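Local coordinates for protein phosphonate monoester hydrolase (Ruegeria pomeroyi, PDB 4UPK) that belongs to the sulfatase family of the alkaline phosphatase superfamily, at residues Lys360-Tyr368 with Ser431-Glu439; Ala460-Glu471 with His498-Met509. All coordinates share one frame; numbering follows the deposited sequence.

Contact 1. Residues Lys360-Tyr368 with Ser431-Glu439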
loop_
_atom_site.group_PDB
_atom_site.type_symbol
_atom_site.label_atom_id
_atom_site.label_comp_id
_atom_site.label_asym_id
_atom_site.label_seq_id
_atom_site.Cartn_x
_atom_site.Cartn_y
_atom_site.Cartn_z
ATOM N N LYS A 360 -11.919 5.392 -35.760
ATOM C CA LYS A 360 -10.463 5.269 -35.641
ATOM C C LYS A 360 -9.943 3.830 -35.412
ATOM O O LYS A 360 -8.757 3.671 -35.165
ATOM C CB LYS A 360 -9.936 6.289 -34.600
ATOM C CG LYS A 360 -10.499 6.157 -33.192
ATOM C CD LYS A 360 -11.880 6.719 -33.038
ATOM C CE LYS A 360 -12.286 6.683 -31.611
ATOM N NZ LYS A 360 -13.759 6.739 -31.487
ATOM N N MET A 361 -10.816 2.789 -35.523
ATOM C CA MET A 361 -10.421 1.370 -35.388
ATOM C C MET A 361 -9.923 0.841 -36.751
ATOM O O MET A 361 -10.571 0.021 -37.406
ATOM C CB MET A 361 -11.540 0.486 -34.794
ATOM C CG MET A 361 -11.716 0.657 -33.281
ATOM S SD MET A 361 -10.332 0.142 -32.212
ATOM C CE MET A 361 -10.386 -1.645 -32.455
ATOM N N THR A 362 -8.774 1.387 -37.182
ATOM C CA THR A 362 -8.103 1.096 -38.449
ATOM C C THR A 362 -6.601 1.399 -38.331
ATOM O O THR A 362 -6.125 1.754 -37.248
ATOM C CB THR A 362 -8.817 1.799 -39.634
ATOM O OG1 THR A 362 -8.250 1.330 -40.847
ATOM C CG2 THR A 362 -8.728 3.315 -39.569
ATOM N N VAL A 363 -5.869 1.280 -39.462
ATOM C CA VAL A 363 -4.412 1.457 -39.551
ATOM C C VAL A 363 -3.991 2.650 -40.427
ATOM O O VAL A 363 -2.795 2.932 -40.514
ATOM C CB VAL A 363 -3.697 0.137 -39.966
ATOM C CG1 VAL A 363 -3.962 -0.973 -38.953
ATOM C CG2 VAL A 363 -4.101 -0.303 -41.378
ATOM N N TYR A 364 -4.959 3.331 -41.087
ATOM C CA TYR A 364 -4.641 4.489 -41.926
ATOM C C TYR A 364 -4.352 5.729 -41.093
ATOM O O TYR A 364 -4.932 5.896 -40.009
ATOM C CB TYR A 364 -5.717 4.756 -43.010
ATOM C CG TYR A 364 -5.837 3.654 -44.038
ATOM C CD1 TYR A 364 -4.715 3.196 -44.738
ATOM C CD2 TYR A 364 -7.072 3.071 -44.323
ATOM C CE1 TYR A 364 -4.821 2.187 -45.692
ATOM C CE2 TYR A 364 -7.192 2.076 -45.294
ATOM C CZ TYR A 364 -6.063 1.639 -45.977
ATOM O OH TYR A 364 -6.169 0.636 -46.914
ATOM N N ASP A 365 -3.447 6.586 -41.608
ATOM C CA ASP A 365 -2.959 7.810 -40.973
ATOM C C ASP A 365 -4.026 8.763 -40.447
ATOM O O ASP A 365 -3.838 9.317 -39.363
ATOM C CB ASP A 365 -1.933 8.543 -41.868
ATOM C CG ASP A 365 -0.588 7.831 -42.010
ATOM O OD1 ASP A 365 -0.321 6.874 -41.228
ATOM O OD2 ASP A 365 0.210 8.246 -42.867
ATOM N N ALA A 366 -5.151 8.935 -41.187
ATOM C CA ALA A 366 -6.253 9.822 -40.789
ATOM C C ALA A 366 -6.810 9.503 -39.381
ATOM O O ALA A 366 -7.278 10.406 -38.696
ATOM C CB ALA A 366 -7.359 9.817 -41.846
ATOM N N ALA A 367 -6.672 8.239 -38.930
ATOM C CA ALA A 367 -7.107 7.794 -37.598
ATOM C C ALA A 367 -6.125 8.208 -36.468
ATOM O O ALA A 367 -6.511 8.163 -35.299
ATOM C CB ALA A 367 -7.300 6.282 -37.597
ATOM N N TYR A 368 -4.871 8.610 -36.817
ATOM C CA TYR A 368 -3.781 8.920 -35.876
ATOM C C TYR A 368 -3.196 10.297 -36.018
ATOM O O TYR A 368 -2.796 10.857 -35.005
ATOM C CB TYR A 368 -2.625 7.875 -35.961
ATOM C CG TYR A 368 -3.084 6.451 -35.777
ATOM C CD1 TYR A 368 -3.555 5.709 -36.854
ATOM C CD2 TYR A 368 -3.015 5.825 -34.531
ATOM C CE1 TYR A 368 -4.021 4.406 -36.689
ATOM C CE2 TYR A 368 -3.463 4.513 -34.357
ATOM C CZ TYR A 368 -3.977 3.813 -35.442
ATOM O OH TYR A 368 -4.441 2.524 -35.319
ATOM N N SER A 431 7.618 7.176 -36.799
ATOM C CA SER A 431 6.645 7.205 -35.706
ATOM C C SER A 431 6.055 5.798 -35.542
ATOM O O SER A 431 6.114 4.960 -36.450
ATOM C CB SER A 431 5.576 8.280 -35.922
ATOM O OG SER A 431 4.748 7.972 -37.032
ATOM N N PHE A 432 5.547 5.521 -34.359
ATOM C CA PHE A 432 5.039 4.207 -34.023
ATOM C C PHE A 432 3.638 4.271 -33.357
ATOM O O PHE A 432 3.438 5.011 -32.383
ATOM C CB PHE A 432 6.079 3.520 -33.099
ATOM C CG PHE A 432 5.727 2.134 -32.639
ATOM C CD1 PHE A 432 6.049 1.024 -33.415
ATOM C CD2 PHE A 432 5.119 1.930 -31.408
ATOM C CE1 PHE A 432 5.761 -0.258 -32.973
ATOM C CE2 PHE A 432 4.836 0.651 -30.964
ATOM C CZ PHE A 432 5.140 -0.434 -31.757
ATOM N N SER A 433 2.705 3.460 -33.856
ATOM C CA SER A 433 1.348 3.359 -33.308
ATOM C C SER A 433 0.952 1.907 -33.078
ATOM O O SER A 433 1.475 1.020 -33.726
ATOM C CB SER A 433 0.322 4.049 -34.213
ATOM O OG SER A 433 0.666 5.408 -34.402
ATOM N N GLU A 434 0.034 1.674 -32.152
ATOM C CA GLU A 434 -0.473 0.352 -31.809
ATOM C C GLU A 434 -2.005 0.338 -31.747
ATOM O O GLU A 434 -2.645 1.359 -31.473
ATOM C CB GLU A 434 0.084 -0.119 -30.455
ATOM C CG GLU A 434 1.564 -0.434 -30.445
ATOM C CD GLU A 434 2.047 -0.903 -29.090
ATOM O OE1 GLU A 434 1.877 -2.103 -28.778
ATOM O OE2 GLU A 434 2.452 -0.042 -28.282
ATOM N N LEU A 435 -2.588 -0.843 -31.965
ATOM C CA LEU A 435 -4.035 -1.042 -31.881
ATOM C C LEU A 435 -4.262 -2.440 -31.360
ATOM O O LEU A 435 -3.366 -3.274 -31.439
ATOM C CB LEU A 435 -4.688 -0.847 -33.283
ATOM C CG LEU A 435 -6.217 -0.695 -33.358
ATOM C CD1 LEU A 435 -6.665 0.697 -32.923
ATOM C CD2 LEU A 435 -6.714 -0.950 -34.782
ATOM N N ASP A 436 -5.414 -2.672 -30.742
ATOM C CA ASP A 436 -5.769 -3.996 -30.263
ATOM C C ASP A 436 -7.140 -4.300 -30.827
ATOM O O ASP A 436 -8.098 -3.557 -30.557
ATOM C CB ASP A 436 -5.728 -4.130 -28.724
ATOM C CG ASP A 436 -5.787 -5.587 -28.287
ATOM O OD1 ASP A 436 -6.846 -6.215 -28.462
ATOM O OD2 ASP A 436 -4.745 -6.126 -27.878
ATOM N N ILE A 437 -7.206 -5.362 -31.670
ATOM C CA ILE A 437 -8.407 -5.823 -32.367
ATOM C C ILE A 437 -9.069 -7.050 -31.710
ATOM O O ILE A 437 -9.765 -7.813 -32.381
ATOM C CB ILE A 437 -8.236 -5.906 -33.922
ATOM C CG1 ILE A 437 -7.144 -6.897 -34.347
ATOM C CG2 ILE A 437 -8.023 -4.508 -34.519
ATOM C CD1 ILE A 437 -7.176 -7.282 -35.738
ATOM N N SER A 438 -8.868 -7.215 -30.386
ATOM C CA SER A 438 -9.476 -8.277 -29.576
ATOM C C SER A 438 -10.244 -7.654 -28.386
ATOM O O SER A 438 -10.011 -6.498 -28.045
ATOM C CB SER A 438 -8.422 -9.266 -29.082
ATOM O OG SER A 438 -7.667 -8.744 -27.999
ATOM N N GLU A 439 -11.207 -8.397 -27.827
ATOM C CA GLU A 439 -12.047 -7.978 -26.700
ATOM C C GLU A 439 -12.251 -9.213 -25.841
ATOM O O GLU A 439 -12.809 -10.190 -26.356
ATOM C CB GLU A 439 -13.386 -7.379 -27.182
ATOM C CG GLU A 439 -14.190 -6.690 -26.085
ATOM C CD GLU A 439 -13.528 -5.472 -25.474
ATOM O OE1 GLU A 439 -13.320 -4.467 -26.194
ATOM O OE2 GLU A 439 -13.201 -5.528 -24.269
#
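M361 and Y368 of a loop settle against one face of strand 431-436 with no hydrogen bond passing between the two segments, the backbones staying well apart: the CA atoms of M361 and L435 are 7.7 Å from each other. L435 carries the largest share of the contact, touching M361, T362 and Y368. With its CG anti to the backbone N (chi1 -166°), its two methyls part company: CD1 reaches SD of M361 at 3.8 Å and OH of Y368 at 3.7 Å, while CD2 lies 3.7 Å from the carbonyl O of T362. The M361 chain, bent at chi2 and chi3, curls back to bring CE within 3.5 Å of the backbone O of D436. Y368 crosses L435 at about a right angle. Its hydroxyl gives a 2.7 Å hydrogen bond from OH to T362 O, nearly along the C=O axis (163°), which closes the turn from T362 to Y368 and holds the hydroxyl in place. S433 approaches the ring obliquely, its OG 3.7 Å from CD2 of Y368 and already engaged with S77 and R463. At the end of the strand, OD1 of D436 accepts from S438 N, an Asx turn, and also from S438 OG, and pairs with R102. This is buried side-chain packing of a loop from the sulfatase-family region, between strands 340-346 and 372-375, onto the first strand of the four-stranded antiparallel sheet.

Contact 2. Residues Ala460-Glu471 with His498-Met509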
loop_
_atom_site.group_PDB
_atom_site.type_symbol
_atom_site.label_atom_id
_atom_site.label_comp_id
_atom_site.label_asym_id
_atom_site.label_seq_id
_atom_site.Cartn_x
_atom_site.Cartn_y
_atom_site.Cartn_z
ATOM N N ALA A 460 0.601 -3.250 -34.930
ATOM C CA ALA A 460 1.642 -2.241 -34.825
ATOM C C ALA A 460 1.858 -1.575 -36.182
ATOM O O ALA A 460 1.743 -2.242 -37.219
ATOM C CB ALA A 460 2.925 -2.855 -34.313
ATOM N N ILE A 461 2.074 -0.233 -36.162
ATOM C CA ILE A 461 2.290 0.617 -37.350
ATOM C C ILE A 461 3.634 1.368 -37.212
ATOM O O ILE A 461 3.887 1.969 -36.172
ATOM C CB ILE A 461 1.101 1.614 -37.574
ATOM C CG1 ILE A 461 -0.292 0.899 -37.617
ATOM C CG2 ILE A 461 1.323 2.511 -38.812
ATOM C CD1 ILE A 461 -1.431 1.663 -37.016
ATOM N N LEU A 462 4.481 1.335 -38.254
ATOM C CA LEU A 462 5.741 2.078 -38.284
ATOM C C LEU A 462 5.730 3.014 -39.499
ATOM O O LEU A 462 5.647 2.542 -40.623
ATOM C CB LEU A 462 6.992 1.153 -38.274
ATOM C CG LEU A 462 8.338 1.872 -38.087
ATOM C CD1 LEU A 462 9.222 1.131 -37.116
ATOM C CD2 LEU A 462 9.062 2.075 -39.419
ATOM N N ARG A 463 5.800 4.326 -39.267
ATOM C CA ARG A 463 5.778 5.331 -40.329
ATOM C C ARG A 463 7.167 5.841 -40.576
ATOM O O ARG A 463 7.698 6.620 -39.795
ATOM C CB ARG A 463 4.817 6.490 -40.026
ATOM C CG ARG A 463 3.373 6.046 -39.838
ATOM C CD ARG A 463 2.504 7.167 -39.360
ATOM N NE ARG A 463 1.249 6.648 -38.823
ATOM C CZ ARG A 463 1.047 6.352 -37.543
ATOM N NH1 ARG A 463 2.004 6.563 -36.645
ATOM N NH2 ARG A 463 -0.118 5.852 -37.149
ATOM N N ASP A 464 7.762 5.366 -41.657
ATOM C CA ASP A 464 9.078 5.733 -42.138
ATOM C C ASP A 464 8.858 6.892 -43.139
ATOM O O ASP A 464 7.715 7.146 -43.539
ATOM C CB ASP A 464 9.679 4.454 -42.777
ATOM C CG ASP A 464 10.888 4.589 -43.658
ATOM O OD1 ASP A 464 11.975 4.860 -43.128
ATOM O OD2 ASP A 464 10.762 4.336 -44.864
ATOM N N ALA A 465 9.925 7.614 -43.508
ATOM C CA ALA A 465 9.863 8.739 -44.461
ATOM C C ALA A 465 9.199 8.359 -45.818
ATOM O O ALA A 465 8.482 9.173 -46.415
ATOM C CB ALA A 465 11.262 9.291 -44.702
ATOM N N ARG A 466 9.440 7.108 -46.275
ATOM C CA ARG A 466 8.915 6.552 -47.513
ATOM C C ARG A 466 7.783 5.514 -47.289
ATOM O O ARG A 466 6.773 5.545 -47.982
ATOM C CB ARG A 466 10.058 5.922 -48.335
ATOM C CG ARG A 466 9.567 5.346 -49.658
ATOM C CD ARG A 466 10.662 4.814 -50.517
ATOM N NE ARG A 466 10.091 4.095 -51.648
ATOM C CZ ARG A 466 10.728 3.169 -52.348
ATOM N NH1 ARG A 466 11.971 2.835 -52.041
ATOM N NH2 ARG A 466 10.120 2.554 -53.344
ATOM N N PHE A 467 7.980 4.577 -46.364
ATOM C CA PHE A 467 7.001 3.522 -46.154
ATOM C C PHE A 467 6.227 3.573 -44.862
ATOM O O PHE A 467 6.637 4.211 -43.888
ATOM C CB PHE A 467 7.682 2.152 -46.253
ATOM C CG PHE A 467 8.315 1.776 -47.575
ATOM C CD1 PHE A 467 7.563 1.181 -48.580
ATOM C CD2 PHE A 467 9.681 1.927 -47.779
ATOM C CE1 PHE A 467 8.157 0.783 -49.787
ATOM C CE2 PHE A 467 10.273 1.525 -48.984
ATOM C CZ PHE A 467 9.498 0.979 -49.990
ATOM N N THR A 468 5.092 2.852 -44.857
ATOM C CA THR A 468 4.269 2.578 -43.683
ATOM C C THR A 468 4.111 1.069 -43.661
ATOM O O THR A 468 3.690 0.470 -44.649
ATOM C CB THR A 468 2.938 3.342 -43.659
ATOM O OG1 THR A 468 3.208 4.736 -43.597
ATOM C CG2 THR A 468 2.058 2.948 -42.460
ATOM N N LEU A 469 4.514 0.470 -42.559
ATOM C CA LEU A 469 4.438 -0.960 -42.329
ATOM C C LEU A 469 3.388 -1.239 -41.235
ATOM O O LEU A 469 3.359 -0.547 -40.214
ATOM C CB LEU A 469 5.829 -1.505 -41.905
ATOM C CG LEU A 469 5.866 -2.942 -41.342
ATOM C CD1 LEU A 469 5.814 -3.993 -42.445
ATOM C CD2 LEU A 469 7.051 -3.133 -40.509
ATOM N N VAL A 470 2.533 -2.257 -41.468
ATOM C CA VAL A 470 1.538 -2.734 -40.516
ATOM C C VAL A 470 1.866 -4.210 -40.238
ATOM O O VAL A 470 1.982 -4.999 -41.171
ATOM C CB VAL A 470 0.070 -2.533 -40.977
ATOM C CG1 VAL A 470 -0.919 -3.126 -39.971
ATOM C CG2 VAL A 470 -0.248 -1.049 -41.242
ATOM N N GLU A 471 2.040 -4.577 -38.951
ATOM C CA GLU A 471 2.305 -5.963 -38.551
ATOM C C GLU A 471 1.306 -6.402 -37.501
ATOM O O GLU A 471 1.029 -5.650 -36.561
ATOM C CB GLU A 471 3.737 -6.128 -38.025
ATOM C CG GLU A 471 4.807 -5.956 -39.098
ATOM C CD GLU A 471 5.163 -7.182 -39.914
ATOM O OE1 GLU A 471 4.429 -8.197 -39.843
ATOM O OE2 GLU A 471 6.197 -7.125 -40.617
ATOM N N HIS A 498 9.415 -5.504 -53.238
ATOM C CA HIS A 498 9.412 -4.840 -51.931
ATOM C C HIS A 498 9.767 -5.757 -50.747
ATOM O O HIS A 498 9.662 -5.335 -49.602
ATOM C CB HIS A 498 8.070 -4.131 -51.687
ATOM C CG HIS A 498 7.829 -2.940 -52.570
ATOM N ND1 HIS A 498 8.584 -1.784 -52.452
ATOM C CD2 HIS A 498 6.932 -2.771 -53.566
ATOM C CE1 HIS A 498 8.115 -0.950 -53.369
ATOM N NE2 HIS A 498 7.119 -1.498 -54.061
ATOM N N ALA A 499 10.219 -6.990 -51.015
ATOM C CA ALA A 499 10.592 -7.974 -49.984
ATOM C C ALA A 499 11.747 -7.502 -49.067
ATOM O O ALA A 499 11.679 -7.706 -47.856
ATOM C CB ALA A 499 10.905 -9.328 -50.618
ATOM N N ALA A 500 12.768 -6.843 -49.638
ATOM C CA ALA A 500 13.896 -6.295 -48.888
ATOM C C ALA A 500 13.479 -5.089 -48.028
ATOM O O ALA A 500 13.979 -4.964 -46.910
ATOM C CB ALA A 500 15.033 -5.925 -49.830
ATOM N N ASP A 501 12.546 -4.220 -48.527
ATOM C CA ASP A 501 12.035 -3.069 -47.776
ATOM C C ASP A 501 11.218 -3.559 -46.605
ATOM O O ASP A 501 11.383 -3.051 -45.494
ATOM C CB ASP A 501 11.187 -2.142 -48.651
ATOM C CG ASP A 501 11.893 -1.528 -49.844
ATOM O OD1 ASP A 501 12.967 -0.915 -49.653
ATOM O OD2 ASP A 501 11.310 -1.545 -50.940
ATOM N N LEU A 502 10.356 -4.582 -46.851
ATOM C CA LEU A 502 9.489 -5.246 -45.862
ATOM C C LEU A 502 10.325 -5.831 -44.711
ATOM O O LEU A 502 10.014 -5.579 -43.542
ATOM C CB LEU A 502 8.644 -6.349 -46.561
ATOM C CG LEU A 502 7.607 -7.125 -45.725
ATOM C CD1 LEU A 502 6.457 -6.230 -45.303
ATOM C CD2 LEU A 502 7.073 -8.308 -46.504
ATOM N N ALA A 503 11.401 -6.583 -45.047
ATOM C CA ALA A 503 12.293 -7.190 -44.064
ATOM C C ALA A 503 13.046 -6.140 -43.215
ATOM O O ALA A 503 13.188 -6.312 -41.993
ATOM C CB ALA A 503 13.267 -8.136 -44.761
ATOM N N ARG A 504 13.523 -5.060 -43.867
ATOM C CA ARG A 504 14.259 -3.950 -43.251
ATOM C C ARG A 504 13.384 -3.160 -42.263
ATOM O O ARG A 504 13.829 -2.862 -41.143
ATOM C CB ARG A 504 14.841 -3.027 -44.349
ATOM C CG ARG A 504 15.578 -1.781 -43.815
ATOM C CD ARG A 504 16.091 -0.871 -44.919
ATOM N NE ARG A 504 15.062 -0.571 -45.914
ATOM C CZ ARG A 504 14.205 0.440 -45.845
ATOM N NH1 ARG A 504 14.252 1.296 -44.828
ATOM N NH2 ARG A 504 13.296 0.608 -46.792
ATOM N N LEU A 505 12.134 -2.823 -42.681
ATOM C CA LEU A 505 11.180 -2.084 -41.841
ATOM C C LEU A 505 10.684 -2.898 -40.654
ATOM O O LEU A 505 10.501 -2.343 -39.568
ATOM C CB LEU A 505 9.999 -1.553 -42.660
ATOM C CG LEU A 505 10.327 -0.412 -43.605
ATOM C CD1 LEU A 505 9.368 -0.390 -44.714
ATOM C CD2 LEU A 505 10.356 0.919 -42.878
ATOM N N SER A 506 10.446 -4.206 -40.868
ATOM C CA SER A 506 10.009 -5.134 -39.823
ATOM C C SER A 506 11.113 -5.328 -38.750
ATOM O O SER A 506 10.793 -5.431 -37.560
ATOM C CB SER A 506 9.571 -6.458 -40.442
ATOM O OG SER A 506 8.595 -7.086 -39.632
ATOM N N ARG A 507 12.403 -5.301 -39.157
ATOM C CA ARG A 507 13.518 -5.385 -38.194
ATOM C C ARG A 507 13.581 -4.088 -37.393
ATOM O O ARG A 507 13.780 -4.122 -36.170
ATOM C CB ARG A 507 14.861 -5.710 -38.874
ATOM C CG ARG A 507 16.069 -5.821 -37.910
ATOM C CD ARG A 507 17.069 -6.919 -38.265
ATOM N NE ARG A 507 17.037 -7.268 -39.679
ATOM C CZ ARG A 507 16.730 -8.464 -40.145
ATOM N NH1 ARG A 507 16.499 -9.468 -39.313
ATOM N NH2 ARG A 507 16.659 -8.672 -41.451
ATOM N N GLN A 508 13.343 -2.959 -38.078
ATOM C CA GLN A 508 13.253 -1.635 -37.464
ATOM C C GLN A 508 12.092 -1.605 -36.444
ATOM O O GLN A 508 12.251 -1.052 -35.359
ATOM C CB GLN A 508 13.072 -0.569 -38.558
ATOM C CG GLN A 508 13.202 0.859 -38.068
ATOM C CD GLN A 508 13.618 1.800 -39.161
ATOM O OE1 GLN A 508 13.281 1.620 -40.342
ATOM N NE2 GLN A 508 14.354 2.832 -38.774
ATOM N N MET A 509 10.955 -2.243 -36.776
ATOM C CA MET A 509 9.794 -2.379 -35.880
ATOM C C MET A 509 10.105 -3.287 -34.693
ATOM O O MET A 509 9.700 -2.973 -33.569
ATOM C CB MET A 509 8.550 -2.878 -36.636
ATOM C CG MET A 509 7.317 -2.963 -35.750
ATOM S SD MET A 509 5.837 -3.633 -36.532
ATOM C CE MET A 509 5.182 -2.122 -37.293
#
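F467 has CG of R466 on one ring face, offset toward the rim, while H498 meets it at the edge, its ND1 3.7 Å from CE1 of F467; the two ring planes stand 79° apart in an oblique pair. D501 approaches obliquely, OD2 coming to 3.2 Å from CZ of F467, with CB making an off-centre CH-pi contact. The guanidinium of R504 brings its edge to F467, and that of R466, salt-bridged through NE to D482, has CZ of F467 over its centre on one face. Each oxygen of the D501 carboxylate has a partner: H498 ND1 donates to OD2 at 3.1 Å, close to the histidine ring plane, and R504 NH2 makes a salt bridge to OD1. Deeper in, L505 packs onto the sheet face, CD1 on CB of F467 at 3.4 Å and CD2 on CB of D464. L469 rests CD2 against the peptide between L505 and S506. M509, its CG anti to the backbone N (chi1 -177°) and its end bent at chi3, lays its thioether along the helix-facing side of the sheet: CE lies 3.4 Å from A460 O, and SD 3.6 Å from CB of E471. The one hydrogen bond across the contact runs from S506 OG to E471 OE2 at 2.6 Å, entering 52° above the carboxylate plane. That same oxygen is salt-bridged to R507 of the second subunit. A greasy core thus lies between a charged cluster round F467 and an E471 carboxylate probably kept ionised by the arginine across the subunit interface.

In the fold
After the first strands of the mixed sheet and the long helix 303-333, the chain reaches the loop 360-368, runs through strand 372-375 and helix 394-402, and returns at strand 431-436, where contact 1 closes an excursion of 62 residues. Contact 2 opens only later, on the hairpin of strands 458-463 and 467-472, and is closed 26 residues on by helix 499-515; the two are in series and neither nests nor crosses. Their centres lie 16 Å apart, and the antiparallel sheet joins them, for strands 431-436 and 458-463 are neighbours in it: S433 O is 2.8 Å from I461 N, a probable hydrogen bond. R463 reaches back to S433 and Y368. The loop and the helix are thereby tied to one sheet.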